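PDB 5BZ1: suppressor protein MPT5 from Saccharomyces cerevisiae, which binds sequence elements in the 3' untranslated regions of target mRNAs through its Pumilio homology domain and regulates them after transcription, repressing HO. Local coordinates for residues H143-C148 with C180-K185; N296-T301 with Q323-V328; F27-L32 with V66-D71. One frame throughout, in Å; residues are numbered along the deposited sequence.

Interaction 1 of 3, residues H143-C148 with C180-K185. With nucleotides of chain B.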
loop_
_atom_site.group_PDB
_atom_site.type_symbol
_atom_site.label_atom_id
_atom_site.label_comp_id
_atom_site.label_asym_id
_atom_site.label_seq_id
_atom_site.Cartn_x
_atom_site.Cartn_y
_atom_site.Cartn_z
ATOM N N HIS A 143 -9.040 8.363 2.105
ATOM C CA HIS A 143 -10.032 7.726 1.246
ATOM C C HIS A 143 -10.128 8.432 -0.108
ATOM O O HIS A 143 -10.364 7.790 -1.138
ATOM C CB HIS A 143 -11.402 7.693 1.933
ATOM C CG HIS A 143 -11.430 6.880 3.188
ATOM N ND1 HIS A 143 -11.363 5.499 3.185
ATOM C CD2 HIS A 143 -11.524 7.240 4.488
ATOM C CE1 HIS A 143 -11.408 5.053 4.422
ATOM N NE2 HIS A 143 -11.506 6.095 5.240
ATOM N N VAL A 144 -9.956 9.752 -0.096
ATOM C CA VAL A 144 -9.934 10.533 -1.328
ATOM C C VAL A 144 -8.695 10.196 -2.166
ATOM O O VAL A 144 -8.789 10.011 -3.382
ATOM C CB VAL A 144 -9.993 12.049 -1.041
ATOM C CG1 VAL A 144 -9.756 12.854 -2.317
ATOM C CG2 VAL A 144 -11.336 12.425 -0.413
ATOM N N ILE A 145 -7.535 10.117 -1.515
ATOM C CA ILE A 145 -6.304 9.752 -2.214
ATOM C C ILE A 145 -6.442 8.358 -2.829
ATOM O O ILE A 145 -6.070 8.139 -3.983
ATOM C CB ILE A 145 -5.066 9.797 -1.290
ATOM C CG1 ILE A 145 -4.887 11.191 -0.689
ATOM C CG2 ILE A 145 -3.812 9.385 -2.055
ATOM C CD1 ILE A 145 -4.726 12.293 -1.734
ATOM N N GLN A 146 -6.990 7.421 -2.060
ATOM C CA GLN A 146 -7.186 6.060 -2.553
ATOM C C GLN A 146 -8.159 6.017 -3.730
ATOM O O GLN A 146 -7.978 5.237 -4.663
ATOM C CB GLN A 146 -7.659 5.130 -1.432
ATOM C CG GLN A 146 -6.585 4.796 -0.398
ATOM C CD GLN A 146 -7.051 3.771 0.620
ATOM O OE1 GLN A 146 -7.472 2.672 0.261
ATOM N NE2 GLN A 146 -6.977 4.129 1.898
ATOM N N LYS A 147 -9.191 6.854 -3.681
ATOM C CA LYS A 147 -10.154 6.917 -4.773
ATOM C C LYS A 147 -9.473 7.409 -6.055
ATOM O O LYS A 147 -9.700 6.855 -7.130
ATOM C CB LYS A 147 -11.343 7.811 -4.398
ATOM C CG LYS A 147 -12.462 7.829 -5.423
ATOM C CD LYS A 147 -13.135 6.467 -5.577
ATOM C CE LYS A 147 -14.014 6.128 -4.380
ATOM N NZ LYS A 147 -14.830 4.897 -4.607
ATOM N N CYS A 148 -8.629 8.435 -5.932
ATOM C CA CYS A 148 -7.844 8.928 -7.067
ATOM C C CYS A 148 -6.981 7.813 -7.652
ATOM O O CYS A 148 -6.890 7.647 -8.869
ATOM C CB CYS A 148 -6.929 10.075 -6.635
ATOM S SG CYS A 148 -7.765 11.603 -6.172
ATOM N N CYS A 180 0.576 3.753 5.310
ATOM C CA CYS A 180 1.146 2.482 4.872
ATOM C C CYS A 180 0.203 1.755 3.912
ATOM O O CYS A 180 0.631 1.139 2.936
ATOM C CB CYS A 180 1.430 1.605 6.090
ATOM S SG CYS A 180 2.126 -0.013 5.717
ATOM N N CYS A 181 -1.092 1.829 4.206
ATOM C CA CYS A 181 -2.104 1.189 3.365
ATOM C C CYS A 181 -2.260 1.913 2.028
ATOM O O CYS A 181 -2.350 1.278 0.976
ATOM C CB CYS A 181 -3.446 1.130 4.095
ATOM S SG CYS A 181 -3.436 0.068 5.560
ATOM N N VAL A 182 -2.283 3.242 2.074
ATOM C CA VAL A 182 -2.376 4.057 0.865
ATOM C C VAL A 182 -1.201 3.776 -0.072
ATOM O O VAL A 182 -1.384 3.598 -1.281
ATOM C CB VAL A 182 -2.398 5.561 1.208
ATOM C CG1 VAL A 182 -2.417 6.406 -0.056
ATOM C CG2 VAL A 182 -3.599 5.891 2.087
ATOM N N LEU A 183 0.001 3.729 0.498
ATOM C CA LEU A 183 1.224 3.510 -0.271
ATOM C C LEU A 183 1.207 2.163 -0.994
ATOM O O LEU A 183 1.665 2.060 -2.131
ATOM C CB LEU A 183 2.455 3.611 0.635
ATOM C CG LEU A 183 3.822 3.543 -0.049
ATOM C CD1 LEU A 183 3.926 4.595 -1.140
ATOM C CD2 LEU A 183 4.941 3.721 0.965
ATOM N N GLN A 184 0.675 1.139 -0.330
ATOM C CA GLN A 184 0.552 -0.186 -0.936
ATOM C C GLN A 184 -0.440 -0.180 -2.099
ATOM O O GLN A 184 -0.209 -0.833 -3.119
ATOM C CB GLN A 184 0.134 -1.222 0.111
ATOM C CG GLN A 184 1.210 -1.524 1.152
ATOM C CD GLN A 184 0.744 -2.493 2.221
ATOM O OE1 GLN A 184 0.371 -3.630 1.927
ATOM N NE2 GLN A 184 0.765 -2.048 3.471
ATOM N N LYS A 185 -1.543 0.549 -1.940
ATOM C CA LYS A 185 -2.523 0.697 -3.015
ATOM C C LYS A 185 -1.865 1.349 -4.225
ATOM O O LYS A 185 -2.000 0.872 -5.352
ATOM C CB LYS A 185 -3.709 1.553 -2.563
ATOM C CG LYS A 185 -4.460 1.014 -1.353
ATOM C CD LYS A 185 -5.029 -0.366 -1.612
ATOM C CE LYS A 185 -5.696 -0.932 -0.361
ATOM N NZ LYS A 185 -6.856 -0.121 0.114
ATOM P P U B 6 -10.931 -1.204 10.358
ATOM O OP1 U B 6 -10.699 -1.731 11.730
ATOM O OP2 U B 6 -12.082 -1.713 9.556
ATOM O "O5'" U B 6 -11.059 0.384 10.425
ATOM C "C5'" U B 6 -10.228 1.158 11.285
ATOM C "C4'" U B 6 -10.302 2.630 10.957
ATOM O "O4'" U B 6 -9.256 2.968 10.005
ATOM C "C3'" U B 6 -11.619 3.102 10.335
ATOM O "O3'" U B 6 -11.917 4.419 10.800
ATOM C "C2'" U B 6 -11.286 3.155 8.845
ATOM O "O2'" U B 6 -12.091 4.038 8.089
ATOM C "C1'" U B 6 -9.830 3.605 8.877
ATOM N N1 U B 6 -9.057 3.249 7.677
ATOM C C2 U B 6 -8.718 4.283 6.820
ATOM O O2 U B 6 -9.040 5.439 7.040
ATOM N N3 U B 6 -7.999 3.920 5.701
ATOM C C4 U B 6 -7.590 2.642 5.365
ATOM O O4 U B 6 -6.948 2.464 4.325
ATOM C C5 U B 6 -7.980 1.630 6.308
ATOM C C6 U B 6 -8.682 1.953 7.406
ATOM P P U B 7 -13.292 4.710 11.590
ATOM O OP1 U B 7 -13.262 6.108 12.103
ATOM O OP2 U B 7 -13.496 3.599 12.557
ATOM O "O5'" U B 7 -14.415 4.621 10.456
ATOM C "C5'" U B 7 -15.802 4.709 10.779
ATOM C "C4'" U B 7 -16.674 4.032 9.744
ATOM O "O4'" U B 7 -16.890 4.931 8.620
ATOM C "C3'" U B 7 -16.112 2.736 9.151
ATOM O "O3'" U B 7 -17.192 1.842 8.858
ATOM C "C2'" U B 7 -15.495 3.219 7.842
ATOM O "O2'" U B 7 -15.336 2.221 6.856
ATOM C "C1'" U B 7 -16.499 4.289 7.422
ATOM N N1 U B 7 -15.978 5.301 6.490
ATOM C C2 U B 7 -16.347 5.187 5.158
ATOM O O2 U B 7 -17.053 4.283 4.741
ATOM N N3 U B 7 -15.852 6.159 4.321
ATOM C C4 U B 7 -15.049 7.222 4.680
ATOM O O4 U B 7 -14.687 8.015 3.807
ATOM C C5 U B 7 -14.721 7.277 6.078
ATOM C C6 U B 7 -15.186 6.342 6.920
ATOM P P A B 4 -1.731 -7.454 13.819
ATOM O OP1 A B 4 -2.826 -7.392 14.816
ATOM O OP2 A B 4 -1.720 -8.522 12.786
ATOM O "O5'" A B 4 -1.653 -6.061 13.056
ATOM C "C5'" A B 4 -1.452 -4.846 13.763
ATOM C "C4'" A B 4 -1.712 -3.658 12.874
ATOM O "O4'" A B 4 -0.732 -3.631 11.807
ATOM C "C3'" A B 4 -3.046 -3.660 12.149
ATOM O "O3'" A B 4 -4.114 -3.213 12.967
ATOM C "C2'" A B 4 -2.775 -2.761 10.948
ATOM O "O2'" A B 4 -2.868 -1.388 11.307
ATOM C "C1'" A B 4 -1.309 -3.090 10.638
ATOM N N9 A B 4 -1.161 -4.067 9.540
ATOM C C8 A B 4 -1.292 -5.437 9.594
ATOM N N7 A B 4 -1.100 -6.027 8.437
ATOM C C5 A B 4 -0.821 -4.986 7.557
ATOM C C6 A B 4 -0.527 -4.953 6.177
ATOM N N6 A B 4 -0.460 -6.035 5.396
ATOM N N1 A B 4 -0.304 -3.744 5.618
ATOM C C2 A B 4 -0.369 -2.649 6.389
ATOM N N3 A B 4 -0.634 -2.552 7.691
ATOM C C4 A B 4 -0.858 -3.770 8.225
#
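Torsions bring Gln-146 and Lys-185 together. In Gln-146, CG stands beside the backbone N (chi1 -72°) and the chain runs out extended, while Lys-185 bends at chi2 and again at chi4, folding NZ back toward the neighbouring helix. NZ donates to OE1 of Gln-146 at 2.9 Å, tilted from the carbonyl plane. The other end of the same amide serves the RNA: Gln-146 NE2 donates to O4 of U6 of chain B, also at 2.9 Å, and weakly to Asn-142 one turn back. Beside these polar groups Val-182 packs between the helices: its side chain and that of Ile-145 cross at about a right angle, CG1 3.8 Å from CG2 of Ile-145, and its CG2 meets NE2 of Gln-146 at 3.8 Å, where those chains cross at a slant. The segments 143-148 and 180-185, from Pumilio repeats 4 and 5, run nearly parallel, their axes 10.0 Å apart at closest approach, the side-by-side stacking of a PUF scaffold. The His-143 ring lies with one face toward C4 of U7 of chain B, off centre, and on helix 179-189 Gln-184 NE2 donates almost straight to N1 of A4 of chain B at 2.9 Å. The bond from Lys-185 to OE1 probably keeps the Gln-146 amide turned with NE2 toward the base, suited to O4 of a uracil, and the ammonium probably makes that N-H a stronger donor.

Interaction 2 of 3, residues N296-T301 with Q323-V328. With nucleotides of chain B.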
loop_
_atom_site.group_PDB
_atom_site.type_symbol
_atom_site.label_atom_id
_atom_site.label_comp_id
_atom_site.label_asym_id
_atom_site.label_seq_id
_atom_site.Cartn_x
_atom_site.Cartn_y
_atom_site.Cartn_z
ATOM N N ASN A 296 24.586 -16.166 -4.312
ATOM C CA ASN A 296 25.648 -15.658 -3.445
ATOM C C ASN A 296 25.125 -15.123 -2.109
ATOM O O ASN A 296 25.765 -15.290 -1.071
ATOM C CB ASN A 296 26.453 -14.573 -4.169
ATOM C CG ASN A 296 27.162 -15.094 -5.407
ATOM O OD1 ASN A 296 26.833 -14.715 -6.531
ATOM N ND2 ASN A 296 28.147 -15.964 -5.204
ATOM N N ILE A 297 23.961 -14.480 -2.148
ATOM C CA ILE A 297 23.345 -13.911 -0.953
ATOM C C ILE A 297 22.847 -15.011 -0.017
ATOM O O ILE A 297 22.982 -14.905 1.203
ATOM C CB ILE A 297 22.175 -12.970 -1.320
ATOM C CG1 ILE A 297 22.691 -11.751 -2.083
ATOM C CG2 ILE A 297 21.411 -12.529 -0.077
ATOM C CD1 ILE A 297 21.596 -10.832 -2.595
ATOM N N LEU A 298 22.268 -16.062 -0.593
ATOM C CA LEU A 298 21.770 -17.187 0.193
ATOM C C LEU A 298 22.920 -17.869 0.932
ATOM O O LEU A 298 22.832 -18.119 2.134
ATOM C CB LEU A 298 21.031 -18.190 -0.697
ATOM C CG LEU A 298 20.480 -19.444 -0.011
ATOM C CD1 LEU A 298 19.575 -19.065 1.150
ATOM C CD2 LEU A 298 19.734 -20.334 -0.995
ATOM N N LEU A 299 23.999 -18.153 0.209
ATOM C CA LEU A 299 25.188 -18.764 0.798
ATOM C C LEU A 299 25.771 -17.886 1.906
ATOM O O LEU A 299 26.142 -18.378 2.971
ATOM C CB LEU A 299 26.244 -19.024 -0.277
ATOM C CG LEU A 299 25.925 -20.068 -1.346
ATOM C CD1 LEU A 299 27.073 -20.185 -2.340
ATOM C CD2 LEU A 299 25.640 -21.410 -0.699
ATOM N N THR A 300 25.843 -16.585 1.645
ATOM C CA THR A 300 26.321 -15.624 2.633
ATOM C C THR A 300 25.389 -15.583 3.849
ATOM O O THR A 300 25.840 -15.462 4.990
ATOM C CB THR A 300 26.450 -14.219 2.018
ATOM O OG1 THR A 300 27.219 -14.293 0.809
ATOM C CG2 THR A 300 27.122 -13.257 2.990
ATOM N N THR A 301 24.088 -15.692 3.595
ATOM C CA THR A 301 23.082 -15.706 4.655
ATOM C C THR A 301 23.221 -16.951 5.539
ATOM O O THR A 301 23.063 -16.877 6.761
ATOM C CB THR A 301 21.655 -15.625 4.074
ATOM O OG1 THR A 301 21.471 -14.360 3.424
ATOM C CG2 THR A 301 20.611 -15.779 5.174
ATOM N N GLN A 323 14.342 -21.193 11.560
ATOM C CA GLN A 323 13.480 -22.282 11.106
ATOM C C GLN A 323 13.121 -22.169 9.623
ATOM O O GLN A 323 13.028 -23.176 8.921
ATOM C CB GLN A 323 12.203 -22.348 11.951
ATOM C CG GLN A 323 12.398 -22.937 13.346
ATOM C CD GLN A 323 11.094 -23.071 14.105
ATOM O OE1 GLN A 323 10.213 -23.841 13.718
ATOM N NE2 GLN A 323 10.960 -22.313 15.188
ATOM N N THR A 324 12.919 -20.943 9.156
ATOM C CA THR A 324 12.615 -20.709 7.749
ATOM C C THR A 324 13.796 -21.120 6.863
ATOM O O THR A 324 13.610 -21.737 5.813
ATOM C CB THR A 324 12.239 -19.240 7.498
ATOM O OG1 THR A 324 10.954 -18.975 8.073
ATOM C CG2 THR A 324 12.198 -18.932 6.006
ATOM N N LEU A 325 15.008 -20.797 7.304
ATOM C CA LEU A 325 16.209 -21.147 6.554
ATOM C C LEU A 325 16.468 -22.655 6.579
ATOM O O LEU A 325 17.038 -23.206 5.637
ATOM C CB LEU A 325 17.425 -20.393 7.108
ATOM C CG LEU A 325 18.734 -20.527 6.323
ATOM C CD1 LEU A 325 18.619 -19.828 4.979
ATOM C CD2 LEU A 325 19.918 -19.979 7.107
ATOM N N LEU A 326 16.039 -23.314 7.654
ATOM C CA LEU A 326 16.311 -24.739 7.857
ATOM C C LEU A 326 15.276 -25.658 7.206
ATOM O O LEU A 326 15.522 -26.855 7.038
ATOM C CB LEU A 326 16.406 -25.060 9.355
ATOM C CG LEU A 326 17.611 -24.542 10.141
ATOM C CD1 LEU A 326 17.517 -24.923 11.609
ATOM C CD2 LEU A 326 18.888 -25.084 9.551
ATOM N N ASP A 327 14.126 -25.099 6.840
ATOM C CA ASP A 327 13.000 -25.898 6.349
ATOM C C ASP A 327 13.236 -26.473 4.948
ATOM O O ASP A 327 13.216 -25.740 3.956
ATOM C CB ASP A 327 11.718 -25.064 6.357
ATOM C CG ASP A 327 10.466 -25.913 6.242
ATOM O OD1 ASP A 327 10.582 -27.143 6.048
ATOM O OD2 ASP A 327 9.361 -25.343 6.338
ATOM N N VAL A 328 13.429 -27.790 4.878
ATOM C CA VAL A 328 13.731 -28.484 3.625
ATOM C C VAL A 328 12.616 -28.343 2.573
ATOM O O VAL A 328 12.847 -28.559 1.382
ATOM C CB VAL A 328 14.061 -29.977 3.880
ATOM C CG1 VAL A 328 12.787 -30.777 4.118
ATOM C CG2 VAL A 328 14.855 -30.563 2.720
ATOM O "O5'" U B 1 3.334 -20.814 20.652
ATOM C "C5'" U B 1 3.608 -20.197 21.902
ATOM C "C4'" U B 1 4.693 -19.158 21.778
ATOM O "O4'" U B 1 5.972 -19.803 21.554
ATOM C "C3'" U B 1 4.558 -18.187 20.615
ATOM O "O3'" U B 1 3.650 -17.131 20.887
ATOM C "C2'" U B 1 5.995 -17.724 20.395
ATOM O "O2'" U B 1 6.355 -16.713 21.327
ATOM C "C1'" U B 1 6.784 -18.994 20.732
ATOM N N1 U B 1 7.159 -19.767 19.524
ATOM C C2 U B 1 8.368 -19.451 18.919
ATOM O O2 U B 1 9.107 -18.575 19.340
ATOM N N3 U B 1 8.676 -20.190 17.802
ATOM C C4 U B 1 7.911 -21.192 17.240
ATOM O O4 U B 1 8.332 -21.765 16.231
ATOM C C5 U B 1 6.679 -21.465 17.924
ATOM C C6 U B 1 6.348 -20.764 19.018
#
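Leu-325 has the most surface buried here, and it reaches toward helix 288-307 to meet Leu-298 and Thr-301. Its CD1 comes within 4.0 Å of CD1 of Leu-298, the two side chains sliding past each other in opposite directions. Both leucines carry CG anti to the backbone N (chi1 179° for Leu-298, -173° for Leu-325), and for Leu-298 this swings the isobutyl end closer to the partner helix than its CB alone would come. The other methyl of Leu-325, CD2, looks at the backbone of Thr-301, 4.4 Å from its O, a loose contact. Thr-301 turns its polar side inward on its own helix: OG1 donates to O of Ile-297 at 2.7 Å from above the carbonyl plane, while the backbone N of Thr-301 reaches the same oxygen from the opposite face. The buried hydroxyl is thereby satisfied without a partner from the segment 323-328. This is toward the C-terminal end of the Pumilio homology domain, where helix 318-326 belongs to Pumilio repeat 8 and turns Gln-323, which reads the RNA, away from Leu-298. There Gln-323 NE2 donates to O4 of U1 of chain B at 2.9 Å, and Lys-391 of helix 385-398 donates to its OE1, which is likely to fix which way round the amide sits. Behind Leu-298 lie Phe-265 and Ile-268 of helix 253-273 and Phe-361 of helix 354-375, while Phe-237 of helix 229-240 packs on Thr-301.

Interaction 3 of 3, residues F27-L32 with V66-D71. With nucleotides of chain B.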
loop_
_atom_site.group_PDB
_atom_site.type_symbol
_atom_site.label_atom_id
_atom_site.label_comp_id
_atom_site.label_asym_id
_atom_site.label_seq_id
_atom_site.Cartn_x
_atom_site.Cartn_y
_atom_site.Cartn_z
ATOM N N PHE A 27 -36.292 14.770 0.442
ATOM C CA PHE A 27 -37.349 15.103 -0.505
ATOM C C PHE A 27 -36.769 15.381 -1.891
ATOM O O PHE A 27 -37.287 14.895 -2.894
ATOM C CB PHE A 27 -38.152 16.308 0.002
ATOM C CG PHE A 27 -39.135 16.863 -0.998
ATOM C CD1 PHE A 27 -40.340 16.219 -1.247
ATOM C CD2 PHE A 27 -38.863 18.046 -1.674
ATOM C CE1 PHE A 27 -41.252 16.739 -2.165
ATOM C CE2 PHE A 27 -39.765 18.571 -2.590
ATOM C CZ PHE A 27 -40.961 17.915 -2.836
ATOM N N LEU A 28 -35.687 16.154 -1.944
ATOM C CA LEU A 28 -35.049 16.481 -3.216
ATOM C C LEU A 28 -34.441 15.243 -3.880
ATOM O O LEU A 28 -34.458 15.112 -5.106
ATOM C CB LEU A 28 -33.988 17.564 -3.024
ATOM C CG LEU A 28 -34.504 18.912 -2.521
ATOM C CD1 LEU A 28 -33.359 19.897 -2.329
ATOM C CD2 LEU A 28 -35.542 19.477 -3.479
ATOM N N GLN A 29 -33.910 14.338 -3.063
ATOM C CA GLN A 29 -33.347 13.092 -3.565
ATOM C C GLN A 29 -34.427 12.206 -4.175
ATOM O O GLN A 29 -34.216 11.590 -5.219
ATOM C CB GLN A 29 -32.627 12.343 -2.443
ATOM C CG GLN A 29 -31.378 13.044 -1.928
ATOM C CD GLN A 29 -30.821 12.385 -0.686
ATOM O OE1 GLN A 29 -30.485 11.202 -0.696
ATOM N NE2 GLN A 29 -30.728 13.149 0.398
ATOM N N LYS A 30 -35.580 12.144 -3.516
ATOM C CA LYS A 30 -36.716 11.382 -4.024
ATOM C C LYS A 30 -37.196 11.952 -5.356
ATOM O O LYS A 30 -37.570 11.207 -6.263
ATOM C CB LYS A 30 -37.861 11.378 -3.006
ATOM C CG LYS A 30 -39.114 10.666 -3.487
ATOM C CD LYS A 30 -40.213 10.681 -2.431
ATOM C CE LYS A 30 -41.448 9.933 -2.912
ATOM N NZ LYS A 30 -42.535 9.929 -1.895
ATOM N N LYS A 31 -37.176 13.276 -5.469
ATOM C CA LYS A 31 -37.581 13.948 -6.699
ATOM C C LYS A 31 -36.612 13.634 -7.837
ATOM O O LYS A 31 -37.031 13.426 -8.977
ATOM C CB LYS A 31 -37.670 15.456 -6.474
ATOM C CG LYS A 31 -39.044 16.039 -6.747
ATOM C CD LYS A 31 -40.121 15.269 -6.004
ATOM C CE LYS A 31 -41.504 15.796 -6.339
ATOM N NZ LYS A 31 -42.562 15.036 -5.621
ATOM N N LEU A 32 -35.317 13.596 -7.520
ATOM C CA LEU A 32 -34.294 13.224 -8.495
ATOM C C LEU A 32 -34.482 11.779 -8.945
ATOM O O LEU A 32 -34.141 11.420 -10.073
ATOM C CB LEU A 32 -32.892 13.410 -7.909
ATOM C CG LEU A 32 -32.393 14.847 -7.774
ATOM C CD1 LEU A 32 -31.127 14.904 -6.934
ATOM C CD2 LEU A 32 -32.137 15.444 -9.141
ATOM N N VAL A 66 -25.572 16.404 -2.857
ATOM C CA VAL A 66 -24.490 16.528 -3.832
ATOM C C VAL A 66 -24.137 15.169 -4.445
ATOM O O VAL A 66 -23.992 15.046 -5.665
ATOM C CB VAL A 66 -23.233 17.167 -3.205
ATOM C CG1 VAL A 66 -22.067 17.115 -4.172
ATOM C CG2 VAL A 66 -23.512 18.608 -2.792
ATOM N N GLN A 67 -24.016 14.152 -3.596
ATOM C CA GLN A 67 -23.718 12.801 -4.061
ATOM C C GLN A 67 -24.812 12.252 -4.976
ATOM O O GLN A 67 -24.514 11.650 -6.004
ATOM C CB GLN A 67 -23.509 11.856 -2.876
ATOM C CG GLN A 67 -22.217 12.081 -2.102
ATOM C CD GLN A 67 -22.045 11.088 -0.973
ATOM O OE1 GLN A 67 -21.749 9.916 -1.202
ATOM N NE2 GLN A 67 -22.243 11.551 0.256
ATOM N N LYS A 68 -26.071 12.454 -4.598
ATOM C CA LYS A 68 -27.186 11.992 -5.419
ATOM C C LYS A 68 -27.152 12.698 -6.769
ATOM O O LYS A 68 -27.309 12.073 -7.819
ATOM C CB LYS A 68 -28.525 12.263 -4.730
ATOM C CG LYS A 68 -29.647 11.353 -5.212
ATOM C CD LYS A 68 -29.295 9.900 -4.919
ATOM C CE LYS A 68 -30.271 8.948 -5.567
ATOM N NZ LYS A 68 -30.195 7.602 -4.938
ATOM N N LEU A 69 -26.931 14.007 -6.719
ATOM C CA LEU A 69 -26.853 14.847 -7.906
ATOM C C LEU A 69 -25.820 14.317 -8.906
ATOM O O LEU A 69 -26.027 14.401 -10.119
ATOM C CB LEU A 69 -26.513 16.275 -7.482
ATOM C CG LEU A 69 -27.294 17.459 -8.050
ATOM C CD1 LEU A 69 -28.674 17.046 -8.533
ATOM C CD2 LEU A 69 -27.402 18.549 -6.992
ATOM N N CYS A 70 -24.723 13.756 -8.397
ATOM C CA CYS A 70 -23.677 13.183 -9.249
ATOM C C CYS A 70 -24.183 12.084 -10.184
ATOM O O CYS A 70 -23.568 11.807 -11.215
ATOM C CB CYS A 70 -22.522 12.642 -8.402
ATOM S SG CYS A 70 -21.472 13.925 -7.691
ATOM N N ASP A 71 -25.302 11.461 -9.826
ATOM C CA ASP A 71 -25.878 10.400 -10.646
ATOM C C ASP A 71 -26.764 10.946 -11.771
ATOM O O ASP A 71 -27.205 10.190 -12.633
ATOM C CB ASP A 71 -26.680 9.426 -9.777
ATOM C CG ASP A 71 -25.796 8.540 -8.916
ATOM O OD1 ASP A 71 -24.643 8.278 -9.317
ATOM O OD2 ASP A 71 -26.263 8.099 -7.842
ATOM P P A B 10 -25.759 8.464 10.270
ATOM O OP1 A B 10 -26.189 8.239 11.672
ATOM O OP2 A B 10 -25.695 7.320 9.326
ATOM O "O5'" A B 10 -26.715 9.578 9.656
ATOM C "C5'" A B 10 -26.638 10.928 10.103
ATOM C "C4'" A B 10 -27.898 11.697 9.801
ATOM O "O4'" A B 10 -28.052 11.828 8.359
ATOM C "C3'" A B 10 -29.191 11.063 10.314
ATOM O "O3'" A B 10 -30.092 12.095 10.715
ATOM C "C2'" A B 10 -29.740 10.369 9.070
ATOM O "O2'" A B 10 -31.136 10.154 9.082
ATOM C "C1'" A B 10 -29.326 11.348 7.977
ATOM N N9 A B 10 -29.238 10.764 6.633
ATOM C C8 A B 10 -28.784 9.524 6.258
ATOM N N7 A B 10 -28.848 9.314 4.967
ATOM C C5 A B 10 -29.380 10.490 4.450
ATOM C C6 A B 10 -29.699 10.907 3.140
ATOM N N6 A B 10 -29.518 10.153 2.052
ATOM N N1 A B 10 -30.217 12.147 2.985
ATOM C C2 A B 10 -30.399 12.912 4.069
ATOM N N3 A B 10 -30.140 12.632 5.345
ATOM C C4 A B 10 -29.627 11.392 5.470
ATOM P P U B 9 -21.728 5.436 7.579
ATOM O OP1 U B 9 -22.365 5.207 6.255
ATOM O OP2 U B 9 -20.248 5.450 7.688
ATOM O "O5'" U B 9 -22.283 6.816 8.148
ATOM C "C5'" U B 9 -21.787 7.384 9.353
ATOM C "C4'" U B 9 -22.075 8.861 9.397
ATOM O "O4'" U B 9 -21.321 9.521 8.350
ATOM C "C3'" U B 9 -23.521 9.238 9.124
ATOM O "O3'" U B 9 -24.318 9.174 10.295
ATOM C "C2'" U B 9 -23.412 10.640 8.531
ATOM O "O2'" U B 9 -23.309 11.622 9.553
ATOM C "C1'" U B 9 -22.078 10.566 7.786
ATOM N N1 U B 9 -22.230 10.305 6.334
ATOM C C2 U B 9 -22.517 11.379 5.505
ATOM O O2 U B 9 -22.675 12.514 5.922
ATOM N N3 U B 9 -22.630 11.077 4.167
ATOM C C4 U B 9 -22.478 9.834 3.590
ATOM O O4 U B 9 -22.613 9.721 2.369
ATOM C C5 U B 9 -22.171 8.777 4.510
ATOM C C6 U B 9 -22.052 9.038 5.818
#
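Gln-29 and Lys-68 cross at about a right angle, CG of the glutamine 4.1 Å from CB of the lysine, and Leu-32 meets Leu-69 at a similar angle, with its CD1 3.6 Å from CD1 of Leu-69. Between the two segments only carbon atoms meet. Lys-68 lays its first methylenes against Gln-29 and Leu-32, then bends at chi2 (61°) and carries NZ off to a salt bridge with Glu-33, which follows directly after the segment 27-32. Gln-29 continues extended beyond CG and sets its amide at the base of A10 of chain B: NE2 donates to N1 at 2.8 Å, and N6 of the base donates back to OE1 at 3.1 Å in a nearly straight bond (174°). This paired use of the amide engages N1 and N6 on the Watson-Crick edge, as the glutamine of an adenine-reading PUF repeat does. An alanine here would be likely to leave N1 and N6 of A10 of chain B without these partners and to uncover the Lys-68 methylenes. On the adjacent helix Gln-67 NE2 donates to O4 of U9 of chain B at 2.8 Å. Away from the RNA, the two leucines sink toward helix 38-49, where Val-41 packs on Leu-32 and Met-45 and Ile-49 on Leu-69; on the far side of the segment 66-71, helix 98-107 takes up Gln-67 and Cys-70.

In the fold
From the N terminus, interaction 3 comes first: it joins helix 22-32 of Pumilio repeat 1 to helix 62-69 of repeat 2, closing a loop that contains helices 38-49 and 53-57. Interaction 1 follows, joining repeats 4 and 5 near the middle of the chain across helices 158-165 and 169-174. Interaction 2 closes the last loop, between helix 288-307 and helix 318-326 of repeat 8. The three loops lie in series, with none nested or crossed. The centres of interactions 2 and 3 are about 61 Å apart, on opposite sides of the chain's centre, so the contacts sample the elongated scaffold while one RNA strand runs past all three.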